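Local coordinates for protein sialidase B (Streptococcus pneumoniae serotype 4, PDB 4XJW) that cleaves alpha-(2->3)-, alpha-(2->6)- and alpha-(2->8)-linked terminal sialic acids from glycoconjugates, as an intramolecular trans-sialidase of glycosyl hydrolase family 33, at residues Q32-K37 with I170-K175; P3-G8 with S21-K26. The protein carries 1 engineered substitution. All blocks are in the same frame, centred on the assembly; numbering follows the deposited sequence.

Interaction 1. Residues Q32-K37 with I170-K175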
loop_
_atom_site.group_PDB
_atom_site.type_symbol
_atom_site.label_atom_id
_atom_site.label_comp_id
_atom_site.label_asym_id
_atom_site.label_seq_id
_atom_site.Cartn_x
_atom_site.Cartn_y
_atom_site.Cartn_z
ATOM N N GLN A 32 -22.647 4.686 24.493
ATOM C CA GLN A 32 -22.053 3.433 24.952
ATOM C C GLN A 32 -20.742 3.154 24.236
ATOM O O GLN A 32 -20.524 3.600 23.110
ATOM C CB GLN A 32 -23.009 2.252 24.736
ATOM C CG GLN A 32 -24.008 2.001 25.872
ATOM C CD GLN A 32 -25.179 2.972 25.873
ATOM O OE1 GLN A 32 -25.605 3.456 24.822
ATOM N NE2 GLN A 32 -25.712 3.257 27.063
ATOM N N THR A 33 -19.873 2.410 24.904
ATOM C CA THR A 33 -18.653 1.921 24.286
ATOM C C THR A 33 -18.577 0.435 24.547
ATOM O O THR A 33 -18.791 -0.009 25.676
ATOM C CB THR A 33 -17.422 2.624 24.871
ATOM O OG1 THR A 33 -17.482 4.010 24.529
ATOM C CG2 THR A 33 -16.139 2.029 24.316
ATOM N N VAL A 34 -18.289 -0.333 23.499
ATOM C CA VAL A 34 -18.082 -1.771 23.628
ATOM C C VAL A 34 -16.605 -2.059 23.380
ATOM O O VAL A 34 -16.046 -1.619 22.378
ATOM C CB VAL A 34 -18.941 -2.561 22.622
ATOM C CG1 VAL A 34 -18.676 -4.053 22.773
ATOM C CG2 VAL A 34 -20.416 -2.256 22.820
ATOM N N VAL A 35 -15.961 -2.769 24.305
ATOM C CA VAL A 35 -14.596 -3.228 24.089
ATOM C C VAL A 35 -14.595 -4.745 24.066
ATOM O O VAL A 35 -15.093 -5.393 24.992
ATOM C CB VAL A 35 -13.638 -2.718 25.178
ATOM C CG1 VAL A 35 -12.250 -3.287 24.958
ATOM C CG2 VAL A 35 -13.575 -1.205 25.161
ATOM N N MET A 36 -14.064 -5.315 22.991
ATOM C CA MET A 36 -14.122 -6.757 22.785
ATOM C C MET A 36 -12.771 -7.279 22.330
ATOM O O MET A 36 -12.252 -6.849 21.301
ATOM C CB MET A 36 -15.155 -7.103 21.716
ATOM C CG MET A 36 -16.442 -7.681 22.242
ATOM S SD MET A 36 -17.414 -8.405 20.909
ATOM C CE MET A 36 -16.180 -9.466 20.182
ATOM N N LYS A 37 -12.194 -8.194 23.099
ATOM C CA LYS A 37 -11.017 -8.926 22.654
ATOM C C LYS A 37 -11.467 -10.303 22.193
ATOM O O LYS A 37 -12.048 -11.068 22.973
ATOM C CB LYS A 37 -9.973 -9.010 23.767
ATOM C CG LYS A 37 -9.204 -7.704 23.925
ATOM C CD LYS A 37 -8.380 -7.656 25.196
ATOM C CE LYS A 37 -7.497 -6.410 25.209
ATOM N NZ LYS A 37 -6.519 -6.404 24.065
ATOM N N ILE A 170 -14.933 -9.061 27.166
ATOM C CA ILE A 170 -15.866 -8.063 26.653
ATOM C C ILE A 170 -16.324 -7.120 27.765
ATOM O O ILE A 170 -16.711 -7.562 28.849
ATOM C CB ILE A 170 -17.072 -8.699 25.931
ATOM C CG1 ILE A 170 -18.012 -7.603 25.421
ATOM C CG2 ILE A 170 -17.812 -9.684 26.836
ATOM C CD1 ILE A 170 -19.163 -8.122 24.615
ATOM N N SER A 171 -16.249 -5.817 27.494
ATOM C CA SER A 171 -16.628 -4.796 28.467
ATOM C C SER A 171 -17.589 -3.798 27.826
ATOM O O SER A 171 -17.459 -3.482 26.646
ATOM C CB SER A 171 -15.388 -4.062 28.982
ATOM O OG SER A 171 -14.423 -4.963 29.480
ATOM N N LEU A 172 -18.544 -3.300 28.607
ATOM C CA LEU A 172 -19.503 -2.303 28.132
ATOM C C LEU A 172 -19.432 -1.102 29.074
ATOM O O LEU A 172 -19.394 -1.268 30.294
ATOM C CB LEU A 172 -20.917 -2.895 28.138
ATOM C CG LEU A 172 -22.158 -2.316 27.440
ATOM C CD1 LEU A 172 -22.370 -0.823 27.683
ATOM C CD2 LEU A 172 -22.157 -2.636 25.951
ATOM N N PHE A 173 -19.415 0.100 28.508
ATOM C CA PHE A 173 -19.392 1.332 29.290
ATOM C C PHE A 173 -20.557 2.236 28.903
ATOM O O PHE A 173 -20.880 2.357 27.721
ATOM C CB PHE A 173 -18.085 2.091 29.064
ATOM C CG PHE A 173 -16.854 1.256 29.254
ATOM C CD1 PHE A 173 -16.387 0.438 28.234
ATOM C CD2 PHE A 173 -16.166 1.281 30.459
ATOM C CE1 PHE A 173 -15.251 -0.330 28.408
ATOM C CE2 PHE A 173 -15.030 0.511 30.639
ATOM C CZ PHE A 173 -14.573 -0.298 29.614
ATOM N N ASN A 174 -21.191 2.868 29.890
ATOM C CA ASN A 174 -22.237 3.853 29.612
ATOM C C ASN A 174 -21.661 5.248 29.356
ATOM O O ASN A 174 -22.064 6.239 29.969
ATOM C CB ASN A 174 -23.276 3.883 30.739
ATOM C CG ASN A 174 -24.208 2.679 30.711
ATOM O OD1 ASN A 174 -24.602 2.203 29.641
ATOM N ND2 ASN A 174 -24.589 2.198 31.891
ATOM N N LYS A 175 -20.710 5.304 28.432
ATOM C CA LYS A 175 -20.089 6.545 28.027
ATOM C C LYS A 175 -19.485 6.326 26.644
ATOM O O LYS A 175 -19.134 5.199 26.288
ATOM C CB LYS A 175 -18.989 6.897 29.028
ATOM C CG LYS A 175 -18.266 8.213 28.776
ATOM C CD LYS A 175 -17.152 8.411 29.800
ATOM C CE LYS A 175 -16.231 9.550 29.400
ATOM N NZ LYS A 175 -15.023 9.623 30.280
HETATM O O HOH W 1 -13.226 -5.964 27.334
#
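Thr33 and Val35 exchange paired backbone hydrogen bonds with Phe173 and Ser171, joining strands 32-39 and 166-173 as antiparallel neighbours in one sheet of the concanavalin-like N-terminal domain. The axes of their segments pass 4.7 Å apart. Thr33-Phe173 and Val35-Ser171 are the hydrogen-bonded pairs; Val34-Leu172 and Met36-Ile170 lie between and beyond them as non-hydrogen-bonded pairs, with CA-H...O contacts such as Ile170 CA to Val35 O filling in.

The apolar contacts divide between two faces. On the face of Val34, Met36, Ile170 and Leu172, which is turned toward Phe50 and Leu49 of strand 46-53, Ile170 and Met36 run alongside each other in the same direction. With CG1 anti to the backbone N (chi1 180°), Ile170 lays it 3.5 Å from the Met36 CG methylene; SD is farther off, 4.1 Å from Ile170 CD1. Val34 CG2 meets Leu172 CD2 at 3.6 Å. On the other face, Val35 CG2 approaches Phe173 CE1 at the ring edge, 3.8 Å away. Water 1 there donates to Val35 O and hydrogen-bonds Ser171 OG, a small hydroxyl that also pairs with Gln6.

Polar side chains finish the end where strand 166-173 gives way to an inverse gamma turn centred on Asn174. Gln32 NE2 donates nearly straight (174°) to Asn174 OD1, tilted 29° from its carbonyl plane; OD1 also accepts from Ser28 N, and Asn174 ND2 bonds Lys26 O. The two amide planes are almost perpendicular. Thr33 OG1, beside its own backbone N, donates to an in-plane lone pair of Lys175 O at 2.7 Å.

Interaction 2. Residues P3-G8 with S21-K26; sequences PIFQGG and SLLLDK
Leu22 meets the ring of Phe5 where the short, weakly bonded helix 20-23 lies against the N-terminal segment 3-8 in the lectin-like domain. Its CB sits 3.9 Å from Phe5 CE1, and the two side chains slant across each other. Leu22 O approaches the same ring obliquely; water 2 donates to Ile4 O at 2.7 Å and only weakly to Leu22 O.

Leu23 is the buried leucine of the contact. Its CD1 touches both Phe5 CB, 3.7 Å away, and Ile4 CD1; the side chain also touches Leu172 and Phe50, so a branched aliphatic group suits this junction. Asp25 holds the amino group of Lys26 in a salt bridge, NZ to OD1 3.0 Å, on the syn side of the carboxylate though 33° out of its plane.

Lys26 thus has two roles. Its CB packs 3.6 Å from Ile4 CD1, and the chain then bends away, bringing NZ back to Asp25 and, weakly, to Leu22 O. A chi1 of 64° puts Ile4 CG1 between the backbone N and the carbonyl carbon, and chi2 of 168° extends CD1 toward Lys26 CB. Contact is mostly between carbons, which the carbonyl oxygens of Leu22 and Lys26 also touch, and the polar link is a water weak on one side, so cohesion here probably rests largely on hydrophobic burial.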
loop_
_atom_site.group_PDB
_atom_site.type_symbol
_atom_site.label_atom_id
_atom_site.label_comp_id
_atom_site.label_asym_id
_atom_site.label_seq_id
_atom_site.Cartn_x
_atom_site.Cartn_y
_atom_site.Cartn_z
ATOM N N PRO A 3 -16.505 -0.417 33.660
ATOM C CA PRO A 3 -17.505 -1.072 32.812
ATOM C C PRO A 3 -18.730 -1.512 33.613
ATOM O O PRO A 3 -18.593 -1.948 34.755
ATOM C CB PRO A 3 -16.755 -2.290 32.264
ATOM C CG PRO A 3 -15.646 -2.534 33.230
ATOM C CD PRO A 3 -15.248 -1.183 33.741
ATOM N N ILE A 4 -19.914 -1.384 33.021
ATOM C CA ILE A 4 -21.146 -1.819 33.668
ATOM C C ILE A 4 -21.282 -3.327 33.558
ATOM O O ILE A 4 -22.099 -3.947 34.244
ATOM C CB ILE A 4 -22.387 -1.178 33.016
ATOM C CG1 ILE A 4 -22.529 -1.651 31.564
ATOM C CG2 ILE A 4 -22.297 0.333 33.093
ATOM C CD1 ILE A 4 -23.863 -1.319 30.922
ATOM N N PHE A 5 -20.480 -3.908 32.671
ATOM C CA PHE A 5 -20.447 -5.347 32.474
ATOM C C PHE A 5 -19.060 -5.730 31.986
ATOM O O PHE A 5 -18.428 -4.983 31.231
ATOM C CB PHE A 5 -21.492 -5.798 31.455
ATOM C CG PHE A 5 -21.267 -7.193 30.951
ATOM C CD1 PHE A 5 -21.515 -8.286 31.771
ATOM C CD2 PHE A 5 -20.776 -7.413 29.673
ATOM C CE1 PHE A 5 -21.293 -9.576 31.319
ATOM C CE2 PHE A 5 -20.555 -8.694 29.213
ATOM C CZ PHE A 5 -20.812 -9.781 30.038
ATOM N N GLN A 6 -18.590 -6.891 32.427
ATOM C CA GLN A 6 -17.294 -7.388 32.022
ATOM C C GLN A 6 -17.219 -8.889 32.233
ATOM O O GLN A 6 -17.349 -9.372 33.358
ATOM C CB GLN A 6 -16.195 -6.684 32.813
ATOM C CG GLN A 6 -14.797 -7.083 32.400
ATOM C CD GLN A 6 -13.744 -6.202 33.028
ATOM O OE1 GLN A 6 -13.601 -6.160 34.248
ATOM N NE2 GLN A 6 -13.007 -5.477 32.194
ATOM N N GLY A 7 -17.019 -9.627 31.145
ATOM C CA GLY A 7 -16.962 -11.076 31.211
ATOM C C GLY A 7 -16.012 -11.617 30.167
ATOM O O GLY A 7 -15.631 -10.895 29.245
ATOM N N GLY A 8 -15.632 -12.883 30.289
ATOM C CA GLY A 8 -14.681 -13.437 29.348
ATOM C C GLY A 8 -14.624 -14.944 29.231
ATOM O O GLY A 8 -15.410 -15.657 29.849
ATOM N N SER A 21 -29.331 -10.947 31.564
ATOM C CA SER A 21 -29.484 -10.630 32.980
ATOM C C SER A 21 -28.311 -9.812 33.517
ATOM O O SER A 21 -28.457 -9.052 34.478
ATOM C CB SER A 21 -29.645 -11.909 33.804
ATOM O OG SER A 21 -28.511 -12.741 33.684
ATOM N N LEU A 22 -27.152 -9.967 32.883
ATOM C CA LEU A 22 -25.925 -9.324 33.340
ATOM C C LEU A 22 -25.747 -7.917 32.774
ATOM O O LEU A 22 -24.837 -7.191 33.174
ATOM C CB LEU A 22 -24.724 -10.188 32.964
ATOM C CG LEU A 22 -24.684 -11.551 33.642
ATOM C CD1 LEU A 22 -23.611 -12.436 33.017
ATOM C CD2 LEU A 22 -24.451 -11.375 35.134
ATOM N N LEU A 23 -26.620 -7.527 31.850
ATOM C CA LEU A 23 -26.350 -6.350 31.032
ATOM C C LEU A 23 -27.536 -5.390 30.860
ATOM O O LEU A 23 -27.377 -4.179 30.986
ATOM C CB LEU A 23 -25.803 -6.803 29.667
ATOM C CG LEU A 23 -25.273 -5.771 28.672
ATOM C CD1 LEU A 23 -24.410 -4.747 29.381
ATOM C CD2 LEU A 23 -24.485 -6.465 27.572
ATOM N N LEU A 24 -28.727 -5.921 30.591
ATOM C CA LEU A 24 -29.840 -5.069 30.164
ATOM C C LEU A 24 -30.319 -4.011 31.165
ATOM O O LEU A 24 -30.675 -2.895 30.774
ATOM C CB LEU A 24 -31.013 -5.913 29.659
ATOM C CG LEU A 24 -30.674 -6.688 28.392
ATOM C CD1 LEU A 24 -31.840 -7.548 27.968
ATOM C CD2 LEU A 24 -30.283 -5.730 27.285
ATOM N N ASP A 25 -30.330 -4.347 32.449
ATOM C CA ASP A 25 -30.731 -3.368 33.457
ATOM C C ASP A 25 -29.665 -2.288 33.666
ATOM O O ASP A 25 -29.955 -1.195 34.162
ATOM C CB ASP A 25 -31.090 -4.056 34.777
ATOM C CG ASP A 25 -30.330 -5.355 34.993
ATOM O OD1 ASP A 25 -29.141 -5.440 34.599
ATOM O OD2 ASP A 25 -30.925 -6.299 35.564
ATOM N N LYS A 26 -28.433 -2.596 33.270
ATOM C CA LYS A 26 -27.310 -1.685 33.461
ATOM C C LYS A 26 -27.199 -0.664 32.334
ATOM O O LYS A 26 -26.591 0.391 32.508
ATOM C CB LYS A 26 -26.001 -2.470 33.538
ATOM C CG LYS A 26 -26.140 -3.889 34.077
ATOM C CD LYS A 26 -26.405 -3.887 35.573
ATOM C CE LYS A 26 -25.820 -5.131 36.247
ATOM N NZ LYS A 26 -26.572 -6.381 35.921
HETATM O O HOH W 2 -22.505 -6.218 35.575
#

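Overall arrangement
Strand 166-173 unites the two contacts: it pairs with strand 32-39 in interaction 1 and with strand 5-13, which carries part of interaction 2. Their centres lie about 10 Å apart. Ile4 N probably hydrogen-bonds Leu172 O at 2.8 Å, and the bond between Asn174 and Lys26 ties the turn after one strand to the segment after the helix. Along the chain, helix 20-23 is followed, after residues 24-31, by strand 32-39. Both contacts belong to the N-terminal domain, their centres about 32 and 40 Å from the chain centre, away from the predicted catalytic residues Asp232, Glu503 and Tyr615 and from the inhibitor pocket.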